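Local coordinates for GTPase-activating protein skywalker (Drosophila melanogaster, PDB 6R82), which acts as a GTPase-activating protein for Rab35 in synaptic vesicle protein recycling at neuromuscular junction boutons, the present chain being its TLDc domain, at residues 66-70 with 168-174; 110-114 with 125-129; 132-136 with 147-151; 139-145 with 157-163. One frame throughout, in Å; residues are numbered along the deposited sequence.

Contact 1 of 4, residues 66-70 with 168-174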
loop_
_atom_site.group_PDB
_atom_site.type_symbol
_atom_site.label_atom_id
_atom_site.label_comp_id
_atom_site.label_asym_id
_atom_site.label_seq_id
_atom_site.Cartn_x
_atom_site.Cartn_y
_atom_site.Cartn_z
ATOM N N ASN A 66 -4.713 -9.472 -14.136
ATOM C CA ASN A 66 -4.773 -10.529 -13.118
ATOM C C ASN A 66 -3.520 -10.610 -12.246
ATOM O O ASN A 66 -3.279 -11.640 -11.612
ATOM C CB ASN A 66 -5.060 -11.899 -13.746
ATOM C CG ASN A 66 -6.223 -11.860 -14.710
ATOM O OD1 ASN A 66 -7.366 -11.623 -14.314
ATOM N ND2 ASN A 66 -5.939 -12.089 -15.987
ATOM N N GLU A 67 -2.716 -9.552 -12.189
ATOM C CA GLU A 67 -1.644 -9.454 -11.208
ATOM C C GLU A 67 -2.193 -8.892 -9.897
ATOM O O GLU A 67 -3.123 -8.079 -9.888
ATOM C CB GLU A 67 -0.504 -8.573 -11.725
ATOM C CG GLU A 67 0.155 -9.092 -13.002
ATOM C CD GLU A 67 -0.063 -8.181 -14.198
ATOM O OE1 GLU A 67 -0.553 -7.044 -14.006
ATOM O OE2 GLU A 67 0.246 -8.608 -15.337
ATOM N N VAL A 68 -1.617 -9.344 -8.786
ATOM C CA VAL A 68 -2.070 -8.976 -7.447
ATOM C C VAL A 68 -0.850 -8.592 -6.632
ATOM O O VAL A 68 0.082 -9.391 -6.492
ATOM C CB VAL A 68 -2.842 -10.115 -6.761
ATOM C CG1 VAL A 68 -2.990 -9.835 -5.270
ATOM C CG2 VAL A 68 -4.203 -10.281 -7.402
ATOM N N PHE A 69 -0.851 -7.369 -6.104
ATOM C CA PHE A 69 0.256 -6.855 -5.310
ATOM C C PHE A 69 -0.267 -5.694 -4.464
ATOM O O PHE A 69 -1.439 -5.318 -4.546
ATOM C CB PHE A 69 1.432 -6.442 -6.200
ATOM C CG PHE A 69 1.070 -5.446 -7.268
ATOM C CD1 PHE A 69 0.610 -5.872 -8.507
ATOM C CD2 PHE A 69 1.189 -4.084 -7.032
ATOM C CE1 PHE A 69 0.283 -4.959 -9.491
ATOM C CE2 PHE A 69 0.858 -3.166 -8.009
ATOM C CZ PHE A 69 0.404 -3.604 -9.241
ATOM N N GLY A 70 0.607 -5.141 -3.627
ATOM C CA GLY A 70 0.171 -4.089 -2.729
ATOM C C GLY A 70 1.247 -3.727 -1.729
ATOM O O GLY A 70 2.438 -3.939 -1.972
ATOM N N LEU A 168 6.477 -4.913 -9.960
ATOM C CA LEU A 168 5.615 -5.925 -9.356
ATOM C C LEU A 168 4.646 -6.553 -10.351
ATOM O O LEU A 168 3.909 -7.477 -9.984
ATOM C CB LEU A 168 4.861 -5.323 -8.165
ATOM C CG LEU A 168 5.725 -4.426 -7.270
ATOM C CD1 LEU A 168 4.866 -3.569 -6.361
ATOM C CD2 LEU A 168 6.690 -5.261 -6.451
ATOM N N CYS A 169 4.625 -6.076 -11.586
ATOM C CA CYS A 169 4.081 -6.809 -12.718
ATOM C C CYS A 169 5.059 -6.640 -13.874
ATOM O O CYS A 169 5.828 -5.674 -13.900
ATOM C CB CYS A 169 2.674 -6.332 -13.105
ATOM S SG CYS A 169 2.483 -4.559 -13.343
ATOM N N PRO A 170 5.074 -7.587 -14.828
ATOM C CA PRO A 170 6.124 -7.546 -15.873
ATOM C C PRO A 170 6.143 -6.251 -16.676
ATOM O O PRO A 170 7.196 -5.602 -16.772
ATOM C CB PRO A 170 5.782 -8.770 -16.736
ATOM C CG PRO A 170 5.059 -9.702 -15.786
ATOM C CD PRO A 170 4.218 -8.781 -14.956
ATOM N N SER A 171 5.011 -5.861 -17.265
ATOM C CA SER A 171 4.879 -4.523 -17.821
ATOM C C SER A 171 4.993 -3.484 -16.709
ATOM O O SER A 171 4.577 -3.713 -15.571
ATOM C CB SER A 171 3.541 -4.382 -18.549
ATOM O OG SER A 171 3.033 -3.062 -18.443
ATOM N N GLY A 172 5.572 -2.329 -17.039
ATOM C CA GLY A 172 5.752 -1.307 -16.015
ATOM C C GLY A 172 4.494 -0.568 -15.594
ATOM O O GLY A 172 4.554 0.226 -14.650
ATOM N N ASP A 173 3.372 -0.800 -16.274
ATOM C CA ASP A 173 2.111 -0.109 -16.050
ATOM C C ASP A 173 1.018 -1.123 -15.751
ATOM O O ASP A 173 1.196 -2.334 -15.916
ATOM C CB ASP A 173 1.690 0.712 -17.276
ATOM C CG ASP A 173 2.839 1.465 -17.904
ATOM O OD1 ASP A 173 3.686 2.005 -17.155
ATOM O OD2 ASP A 173 2.895 1.513 -19.152
ATOM N N PHE A 174 -0.140 -0.611 -15.344
ATOM C CA PHE A 174 -1.285 -1.470 -15.092
ATOM C C PHE A 174 -2.539 -0.619 -15.040
ATOM O O PHE A 174 -2.486 0.596 -14.832
ATOM C CB PHE A 174 -1.123 -2.276 -13.790
ATOM C CG PHE A 174 -0.855 -1.434 -12.562
ATOM C CD1 PHE A 174 -1.902 -0.968 -11.776
ATOM C CD2 PHE A 174 0.445 -1.118 -12.190
ATOM C CE1 PHE A 174 -1.649 -0.195 -10.650
ATOM C CE2 PHE A 174 0.700 -0.351 -11.074
ATOM C CZ PHE A 174 -0.347 0.115 -10.303
#

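Contact 2 of 4, residues 110-114 with 125-129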
loop_
_atom_site.group_PDB
_atom_site.type_symbol
_atom_site.label_atom_id
_atom_site.label_comp_id
_atom_site.label_asym_id
_atom_site.label_seq_id
_atom_site.Cartn_x
_atom_site.Cartn_y
_atom_site.Cartn_z
ATOM N N TYR A 110 8.990 -7.558 -0.095
ATOM C CA TYR A 110 10.140 -6.664 -0.162
ATOM C C TYR A 110 10.135 -5.741 1.045
ATOM O O TYR A 110 9.445 -4.706 1.035
ATOM C CB TYR A 110 10.134 -5.860 -1.463
ATOM C CG TYR A 110 10.057 -6.760 -2.665
ATOM C CD1 TYR A 110 11.204 -7.350 -3.185
ATOM C CD2 TYR A 110 8.834 -7.060 -3.254
ATOM C CE1 TYR A 110 11.137 -8.191 -4.269
ATOM C CE2 TYR A 110 8.752 -7.902 -4.334
ATOM C CZ TYR A 110 9.909 -8.465 -4.844
ATOM O OH TYR A 110 9.833 -9.308 -5.928
ATOM N N PRO A 111 10.877 -6.069 2.102
ATOM C CA PRO A 111 10.983 -5.167 3.252
ATOM C C PRO A 111 11.891 -3.982 2.953
ATOM O O PRO A 111 12.538 -3.891 1.909
ATOM C CB PRO A 111 11.581 -6.059 4.344
ATOM C CG PRO A 111 12.367 -7.086 3.576
ATOM C CD PRO A 111 11.582 -7.343 2.325
ATOM N N TRP A 112 11.910 -3.049 3.901
ATOM C CA TRP A 112 12.819 -1.917 3.827
ATOM C C TRP A 112 14.265 -2.408 3.846
ATOM O O TRP A 112 14.630 -3.280 4.639
ATOM C CB TRP A 112 12.559 -0.980 5.007
ATOM C CG TRP A 112 13.504 0.165 5.120
ATOM C CD1 TRP A 112 13.968 0.950 4.103
ATOM C CD2 TRP A 112 14.091 0.681 6.329
ATOM N NE1 TRP A 112 14.807 1.921 4.602
ATOM C CE2 TRP A 112 14.902 1.776 5.963
ATOM C CE3 TRP A 112 14.006 0.326 7.681
ATOM C CZ2 TRP A 112 15.627 2.519 6.899
ATOM C CZ3 TRP A 112 14.727 1.063 8.614
ATOM C CH2 TRP A 112 15.527 2.146 8.217
ATOM N N VAL A 113 15.099 -1.835 2.973
ATOM C CA VAL A 113 16.490 -2.270 2.881
ATOM C C VAL A 113 17.304 -1.930 4.121
ATOM O O VAL A 113 18.395 -2.485 4.306
ATOM C CB VAL A 113 17.158 -1.675 1.623
ATOM C CG1 VAL A 113 16.474 -2.199 0.367
ATOM C CG2 VAL A 113 17.123 -0.154 1.662
ATOM N N GLY A 114 16.808 -1.046 4.984
ATOM C CA GLY A 114 17.493 -0.706 6.212
ATOM C C GLY A 114 17.158 -1.565 7.413
ATOM O O GLY A 114 17.620 -1.268 8.522
ATOM N N SER A 125 17.056 5.957 0.381
ATOM C CA SER A 125 16.602 4.597 0.630
ATOM C C SER A 125 15.590 4.528 1.775
ATOM O O SER A 125 15.318 3.435 2.285
ATOM C CB SER A 125 17.795 3.677 0.904
ATOM O OG SER A 125 18.544 4.124 2.023
ATOM N N GLU A 126 15.018 5.672 2.172
ATOM C CA GLU A 126 14.079 5.784 3.288
ATOM C C GLU A 126 12.813 6.528 2.880
ATOM O O GLU A 126 12.305 7.365 3.629
ATOM C CB GLU A 126 14.724 6.495 4.475
ATOM C CG GLU A 126 15.781 5.705 5.195
ATOM C CD GLU A 126 16.351 6.464 6.376
ATOM O OE1 GLU A 126 16.209 5.986 7.526
ATOM O OE2 GLU A 126 16.932 7.550 6.151
ATOM N N LEU A 127 12.277 6.226 1.698
ATOM C CA LEU A 127 11.158 6.958 1.107
ATOM C C LEU A 127 9.976 6.006 0.978
ATOM O O LEU A 127 9.913 5.212 0.038
ATOM C CB LEU A 127 11.540 7.534 -0.258
ATOM C CG LEU A 127 12.762 8.451 -0.357
ATOM C CD1 LEU A 127 12.962 8.930 -1.804
ATOM C CD2 LEU A 127 12.615 9.640 0.587
ATOM N N PHE A 128 9.017 6.113 1.901
ATOM C CA PHE A 128 7.993 5.085 2.073
ATOM C C PHE A 128 6.671 5.433 1.394
ATOM O O PHE A 128 6.220 4.700 0.510
ATOM C CB PHE A 128 7.802 4.823 3.574
ATOM C CG PHE A 128 9.054 4.345 4.249
ATOM C CD1 PHE A 128 9.670 3.171 3.838
ATOM C CD2 PHE A 128 9.641 5.083 5.262
ATOM C CE1 PHE A 128 10.855 2.740 4.437
ATOM C CE2 PHE A 128 10.818 4.651 5.867
ATOM C CZ PHE A 128 11.420 3.473 5.449
ATOM N N MET A 129 6.031 6.528 1.798
ATOM C CA MET A 129 4.697 6.890 1.334
ATOM C C MET A 129 4.683 8.359 0.929
ATOM O O MET A 129 5.342 9.184 1.560
ATOM C CB MET A 129 3.621 6.669 2.432
ATOM C CG MET A 129 3.596 5.262 3.080
ATOM S SD MET A 129 2.682 5.224 4.661
ATOM C CE MET A 129 1.016 5.553 4.091
#

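Contact 3 of 4, residues 132-136 with 147-151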
loop_
_atom_site.group_PDB
_atom_site.type_symbol
_atom_site.label_atom_id
_atom_site.label_comp_id
_atom_site.label_asym_id
_atom_site.label_seq_id
_atom_site.Cartn_x
_atom_site.Cartn_y
_atom_site.Cartn_z
ATOM N N ASP A 132 -0.904 13.130 -2.776
ATOM C CA ASP A 132 -1.484 14.465 -2.915
ATOM C C ASP A 132 -2.775 14.338 -3.716
ATOM O O ASP A 132 -3.366 13.256 -3.788
ATOM C CB ASP A 132 -0.462 15.443 -3.532
ATOM C CG ASP A 132 -0.001 15.041 -4.937
ATOM O OD1 ASP A 132 -0.700 14.268 -5.638
ATOM O OD2 ASP A 132 1.076 15.535 -5.350
ATOM N N SER A 133 -3.216 15.438 -4.337
ATOM C CA SER A 133 -4.485 15.393 -5.057
ATOM C C SER A 133 -4.363 14.741 -6.427
ATOM O O SER A 133 -5.389 14.417 -7.040
ATOM C CB SER A 133 -5.060 16.802 -5.210
ATOM O OG SER A 133 -4.320 17.548 -6.168
ATOM N N LYS A 134 -3.145 14.546 -6.924
ATOM C CA LYS A 134 -2.942 13.962 -8.243
ATOM C C LYS A 134 -2.510 12.503 -8.202
ATOM O O LYS A 134 -2.720 11.786 -9.189
ATOM C CB LYS A 134 -1.882 14.757 -9.026
ATOM C CG LYS A 134 -2.202 16.252 -9.233
ATOM C CD LYS A 134 -3.569 16.458 -9.833
ATOM C CE LYS A 134 -3.492 16.503 -11.358
ATOM N NZ LYS A 134 -4.857 16.439 -11.971
ATOM N N MET A 135 -1.895 12.051 -7.110
ATOM C CA MET A 135 -1.328 10.708 -7.100
ATOM C C MET A 135 -1.134 10.209 -5.676
ATOM O O MET A 135 -1.030 10.980 -4.717
ATOM C CB MET A 135 0.017 10.660 -7.832
ATOM C CG MET A 135 1.078 11.529 -7.192
ATOM S SD MET A 135 1.989 10.725 -5.845
ATOM C CE MET A 135 2.298 12.113 -4.740
ATOM N N ILE A 136 -1.035 8.890 -5.576
ATOM C CA ILE A 136 -0.611 8.200 -4.372
ATOM C C ILE A 136 0.526 7.274 -4.779
ATOM O O ILE A 136 0.450 6.622 -5.826
ATOM C CB ILE A 136 -1.791 7.440 -3.731
ATOM C CG1 ILE A 136 -1.499 7.101 -2.281
ATOM C CG2 ILE A 136 -2.179 6.192 -4.522
ATOM C CD1 ILE A 136 -2.702 7.319 -1.393
ATOM N N TRP A 147 2.648 3.488 -8.059
ATOM C CA TRP A 147 2.192 4.836 -8.379
ATOM C C TRP A 147 0.809 4.706 -8.986
ATOM O O TRP A 147 0.594 3.844 -9.836
ATOM C CB TRP A 147 3.143 5.537 -9.359
ATOM C CG TRP A 147 2.766 6.975 -9.656
ATOM C CD1 TRP A 147 3.296 8.091 -9.087
ATOM C CD2 TRP A 147 1.771 7.432 -10.585
ATOM N NE1 TRP A 147 2.702 9.220 -9.610
ATOM C CE2 TRP A 147 1.759 8.841 -10.526
ATOM C CE3 TRP A 147 0.893 6.785 -11.462
ATOM C CZ2 TRP A 147 0.901 9.614 -11.307
ATOM C CZ3 TRP A 147 0.042 7.552 -12.236
ATOM C CH2 TRP A 147 0.051 8.954 -12.154
ATOM N N MET A 148 -0.129 5.534 -8.540
ATOM C CA MET A 148 -1.503 5.464 -9.015
ATOM C C MET A 148 -2.062 6.871 -9.172
ATOM O O MET A 148 -1.696 7.780 -8.429
ATOM C CB MET A 148 -2.378 4.652 -8.052
ATOM C CG MET A 148 -2.105 3.154 -8.058
ATOM S SD MET A 148 -3.319 2.221 -7.081
ATOM C CE MET A 148 -2.783 2.710 -5.426
ATOM N N ASP A 149 -2.958 7.042 -10.137
ATOM C CA ASP A 149 -3.448 8.371 -10.477
ATOM C C ASP A 149 -4.690 8.731 -9.658
ATOM O O ASP A 149 -5.225 7.927 -8.889
ATOM C CB ASP A 149 -3.711 8.487 -11.993
ATOM C CG ASP A 149 -4.924 7.673 -12.489
ATOM O OD1 ASP A 149 -5.858 7.350 -11.720
ATOM O OD2 ASP A 149 -4.948 7.373 -13.708
ATOM N N GLU A 150 -5.152 9.968 -9.845
ATOM C CA GLU A 150 -6.213 10.537 -9.024
ATOM C C GLU A 150 -7.558 9.870 -9.250
ATOM O O GLU A 150 -8.475 10.085 -8.450
ATOM C CB GLU A 150 -6.346 12.042 -9.292
ATOM C CG GLU A 150 -6.939 12.371 -10.663
ATOM C CD GLU A 150 -6.771 13.838 -11.048
ATOM O OE1 GLU A 150 -7.797 14.548 -11.139
ATOM O OE2 GLU A 150 -5.619 14.281 -11.260
ATOM N N ASN A 151 -7.703 9.081 -10.314
ATOM C CA ASN A 151 -8.945 8.374 -10.586
ATOM C C ASN A 151 -8.892 6.920 -10.149
ATOM O O ASN A 151 -9.898 6.216 -10.283
ATOM C CB ASN A 151 -9.289 8.451 -12.078
ATOM C CG ASN A 151 -9.411 9.877 -12.565
ATOM O OD1 ASN A 151 -8.649 10.318 -13.429
ATOM N ND2 ASN A 151 -10.359 10.613 -12.000
HETATM O O HOH W 1 -3.728 12.196 -11.512
#

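Contact 4 of 4, residues 139-145 with 157-163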
loop_
_atom_site.group_PDB
_atom_site.type_symbol
_atom_site.label_atom_id
_atom_site.label_comp_id
_atom_site.label_asym_id
_atom_site.label_seq_id
_atom_site.Cartn_x
_atom_site.Cartn_y
_atom_site.Cartn_z
ATOM N N GLY A 139 7.077 3.674 -1.986
ATOM C CA GLY A 139 8.398 3.209 -2.360
ATOM C C GLY A 139 9.082 4.109 -3.370
ATOM O O GLY A 139 8.802 4.043 -4.574
ATOM N N GLY A 140 9.982 4.967 -2.891
ATOM C CA GLY A 140 10.622 5.955 -3.726
ATOM C C GLY A 140 12.136 5.823 -3.729
ATOM O O GLY A 140 12.715 4.950 -3.077
ATOM N N GLY A 141 12.767 6.731 -4.472
ATOM C CA GLY A 141 14.207 6.732 -4.625
ATOM C C GLY A 141 14.620 6.132 -5.955
ATOM O O GLY A 141 14.736 4.908 -6.077
ATOM N N GLU A 142 14.821 6.989 -6.962
ATOM C CA GLU A 142 15.239 6.573 -8.304
ATOM C C GLU A 142 14.235 5.599 -8.919
ATOM O O GLU A 142 14.596 4.542 -9.450
ATOM C CB GLU A 142 16.660 5.986 -8.282
ATOM C CG GLU A 142 17.708 6.950 -7.706
ATOM C CD GLU A 142 19.158 6.534 -7.984
ATOM O OE1 GLU A 142 19.529 5.367 -7.725
ATOM O OE2 GLU A 142 19.937 7.389 -8.460
ATOM N N GLY A 143 12.964 5.988 -8.870
ATOM C CA GLY A 143 11.859 5.138 -9.258
ATOM C C GLY A 143 10.793 5.101 -8.184
ATOM O O GLY A 143 11.000 5.500 -7.038
ATOM N N GLN A 144 9.626 4.610 -8.580
ATOM C CA GLN A 144 8.468 4.528 -7.702
ATOM C C GLN A 144 7.898 3.118 -7.770
ATOM O O GLN A 144 7.457 2.670 -8.836
ATOM C CB GLN A 144 7.421 5.577 -8.087
ATOM C CG GLN A 144 7.968 6.994 -7.916
ATOM C CD GLN A 144 6.966 8.072 -8.261
ATOM O OE1 GLN A 144 6.298 8.018 -9.299
ATOM N NE2 GLN A 144 6.852 9.065 -7.384
ATOM N N ALA A 145 7.901 2.421 -6.631
ATOM C CA ALA A 145 7.475 1.023 -6.611
ATOM C C ALA A 145 6.008 0.878 -6.992
ATOM O O ALA A 145 5.651 0.010 -7.796
ATOM C CB ALA A 145 7.734 0.419 -5.234
ATOM N N THR A 157 4.544 0.876 -12.036
ATOM C CA THR A 157 5.393 0.238 -11.045
ATOM C C THR A 157 6.806 0.128 -11.596
ATOM O O THR A 157 7.002 -0.189 -12.771
ATOM C CB THR A 157 4.863 -1.143 -10.653
ATOM O OG1 THR A 157 5.860 -1.830 -9.889
ATOM C CG2 THR A 157 4.526 -1.948 -11.892
ATOM N N ASP A 158 7.780 0.379 -10.728
ATOM C CA ASP A 158 9.178 0.487 -11.104
ATOM C C ASP A 158 10.001 -0.041 -9.940
ATOM O O ASP A 158 9.493 -0.229 -8.833
ATOM C CB ASP A 158 9.533 1.948 -11.439
ATOM C CG ASP A 158 10.875 2.098 -12.160
ATOM O OD1 ASP A 158 11.651 1.115 -12.235
ATOM O OD2 ASP A 158 11.156 3.223 -12.641
ATOM N N SER A 159 11.278 -0.293 -10.193
ATOM C CA SER A 159 12.190 -0.540 -9.090
ATOM C C SER A 159 12.437 0.751 -8.327
ATOM O O SER A 159 12.497 1.838 -8.905
ATOM C CB SER A 159 13.514 -1.103 -9.599
ATOM O OG SER A 159 13.286 -2.258 -10.383
ATOM N N CYS A 160 12.569 0.627 -7.008
ATOM C CA CYS A 160 12.908 1.762 -6.167
ATOM C C CYS A 160 13.996 1.343 -5.190
ATOM O O CYS A 160 14.166 0.160 -4.892
ATOM C CB CYS A 160 11.676 2.297 -5.420
ATOM S SG CYS A 160 11.254 1.364 -3.912
ATOM N N LYS A 161 14.739 2.332 -4.692
ATOM C CA LYS A 161 15.857 2.050 -3.797
ATOM C C LYS A 161 15.449 1.838 -2.345
ATOM O O LYS A 161 16.240 1.284 -1.568
ATOM C CB LYS A 161 16.881 3.179 -3.850
ATOM C CG LYS A 161 17.909 2.986 -4.938
ATOM C CD LYS A 161 18.890 4.134 -5.014
ATOM C CE LYS A 161 19.709 4.284 -3.740
ATOM N NZ LYS A 161 19.026 5.067 -2.669
ATOM N N THR A 162 14.267 2.292 -1.937
ATOM C CA THR A 162 13.851 2.031 -0.565
ATOM C C THR A 162 13.580 0.543 -0.348
ATOM O O THR A 162 13.899 0.005 0.716
ATOM C CB THR A 162 12.632 2.897 -0.224
ATOM O OG1 THR A 162 13.031 4.277 -0.193
ATOM C CG2 THR A 162 12.064 2.527 1.149
ATOM N N PHE A 163 13.064 -0.152 -1.364
ATOM C CA PHE A 163 12.706 -1.553 -1.234
ATOM C C PHE A 163 13.467 -2.496 -2.160
ATOM O O PHE A 163 13.313 -3.715 -2.020
ATOM C CB PHE A 163 11.199 -1.723 -1.469
ATOM C CG PHE A 163 10.365 -1.057 -0.420
ATOM C CD1 PHE A 163 10.446 -1.470 0.906
ATOM C CD2 PHE A 163 9.537 0.011 -0.743
ATOM C CE1 PHE A 163 9.695 -0.847 1.893
ATOM C CE2 PHE A 163 8.773 0.636 0.236
ATOM C CZ PHE A 163 8.851 0.212 1.555
#

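Contact 1 of 4, residues 66-70 with 168-174
F69 and F174 meet in an edge-to-face (T-shaped) pair that forms the tight heart of this contact. The rim of the F69 ring, led by CZ, is directed at the middle of the F174 face, with F69 CZ 3.7 Å from F174 CE2 and the two planes 83° apart. L168 lies over one face of F69: its CB stands 4.2 Å from the ring centroid in a CH-pi contact, and L168 CD1 reaches F69 CD2 at 3.8 Å. With chi1 at 55°, F69 CG sits between the backbone N and the carbonyl carbon, which carries the ring across to both partners. The sulfur of C169 approaches the same ring obliquely and at longer range. An alanine in place of F69 would probably open a gap beneath L168 and leave the F174 face without its aromatic partner.

E67, itself buried, lays its carboxylate against C169 CB, 3.4 Å from E67 OE1, while OE1 is hydrogen-bonded to T63 OG1. The packing thins beyond it, on the solvent side, where P170 touches E67 through CD alone, 4.0 Å from OE2; farther on the exposed chain makes an ST turn, D173 N donating to S171 OG. Strand 57-63 flanks both phenylalanines through T63, strand 99-104 meets F69 through S102, and I146 of strand 146-149 packs on F69 and L168.

Contact 2 of 4, residues 110-114 with 125-129
S125 receives the indole N-H of W112 on its backbone oxygen, with W112 NE1 2.8 Å from S125 O. The acceptor sits almost in the indole plane, but the bond is bent, at 143° about the hydrogen. The CB of the same serine touches V113 CG2 at 4.0 Å, while its hydroxyl turns elsewhere, to the carbonyl of G122.

E126 follows with an extended side chain that crosses the benzene half of the indole at a slant. Both its CG and its OE1 lie 3.6 Å from W112 CZ2, and its carboxylate plane is nearly parallel to the ring, 9° off.

Past L127, which turns from the tryptophan, comes F128. Its ring presents an edge to one face of W112, CE1 lying 3.6 Å from W112 CD1, with the planes at 80°; the backbone N of G114 lies over the opposite face. The indole gets into this slot because chi1 of W112, 175°, swings CG away from its own backbone N and out toward the 125-129 segment. A leucine instead of W112 would probably leave S125 O without this donor and the F128 edge without a ring to meet.

The arrangement is an aromatic T-shaped pair locked by an indole-to-carbonyl bond, and it ties together the two ends of the long loop between strands 108-110 and 129-131 of the TLDc domain.

Contact 3 of 4, residues 132-136 with 147-151
M135 and W147 cross at about a right angle, the methionine side chain passing the pyrrole side of the indole. M135 CB comes to 3.5 Å from W147 NE1, and its sulfur reaches the five-membered ring obliquely, 4.8 Å from the centroid, in a Met-aromatic contact. For W147, chi1 of -176° places CG trans to the backbone N, which brings the indole across to M135; K156 makes a cation-pi contact with the same ring.

I136 and M148 lie side by side and point the same way, with I136 CG2 3.6 Å from M148 CE. They form an antiparallel hydrogen-bonded pair: I136 N reaches M148 O at 3.1 Å, and M148 N returns a bond to I136 O, met almost end-on. F47 and Y48 of helix 44-51 cover I136, while I176 and L179 of strand 173-185 pack on M148.

K134 and E150 run alongside each other, at the exposed open end of the hairpin, and their ends form a salt bridge whose modelled length is too short to be trusted. One water links K134 O, E150 N and E150 OE2, accepting from the amide and donating to both oxygens, while D132 OD1 accepts from K134 N in an Asx turn and also from M135 N, three residues on. The I136-M148 packing is buried; at the exposed end, the nearby lysine and donating water would probably keep E150 ionised.

Contact 4 of 4, residues 139-145 with 157-163
G140 O takes two bonds from T162, one from the backbone N along the carbonyl direction and one from OG1, 3.0 Å away and well above the carbonyl plane. By contrast, the bonds from K161 N to G141 O, at 2.9 Å, and from T157 OG1 to A145 O, at 2.8 Å, both lie in the carbonyl plane. Between these bonds C160 fills the inside of the loop: its CB rests 3.5 Å from G139 O and its SG touches A145 CB at 3.9 Å. G143 CA makes a CH...O contact with S159 O at 3.4 Å, and a side chain on G143 would point into that oxygen.

The glycine-rich 139-145 segment is the turn of the hairpin between strands 135-138 and 146-149, and the 157-163 loop wraps along it. G139 closes the turn on itself by accepting from A145 N, and its CA meets the edge of the F163 ring. On the more exposed side the E142 and K161 side chains cross obliquely, 5.1 Å apart from E142 OE1 to K161 NZ, while K161 NZ bonds S124. Farther out, N165 holds the 157-163 backbone through D158 O and C160 N, and T162 OG1 also accepts from L127 N.

In the fold
Contact 1 spans the longest stretch of chain and encloses the other three in sequence. Contact 2 closes before contacts 3 and 4 begin, and these two interlock, their segments alternating. Contacts 2 and 4 are close neighbours, with centres about 9 Å apart, joined by the backbone bond from G139 to F128. Contact 4 also reaches contact 1, about 14 Å away between centres, where T157 bonds with L168 and G172. Contacts 1 and 3 lie on the same antiparallel sheet, about 17 Å apart between centres, and F174 packs on W147 and M148. Contacts 2 and 4 bind loops between strands of that sheet, so the four together link the loop region to the sheet of the TLDc domain.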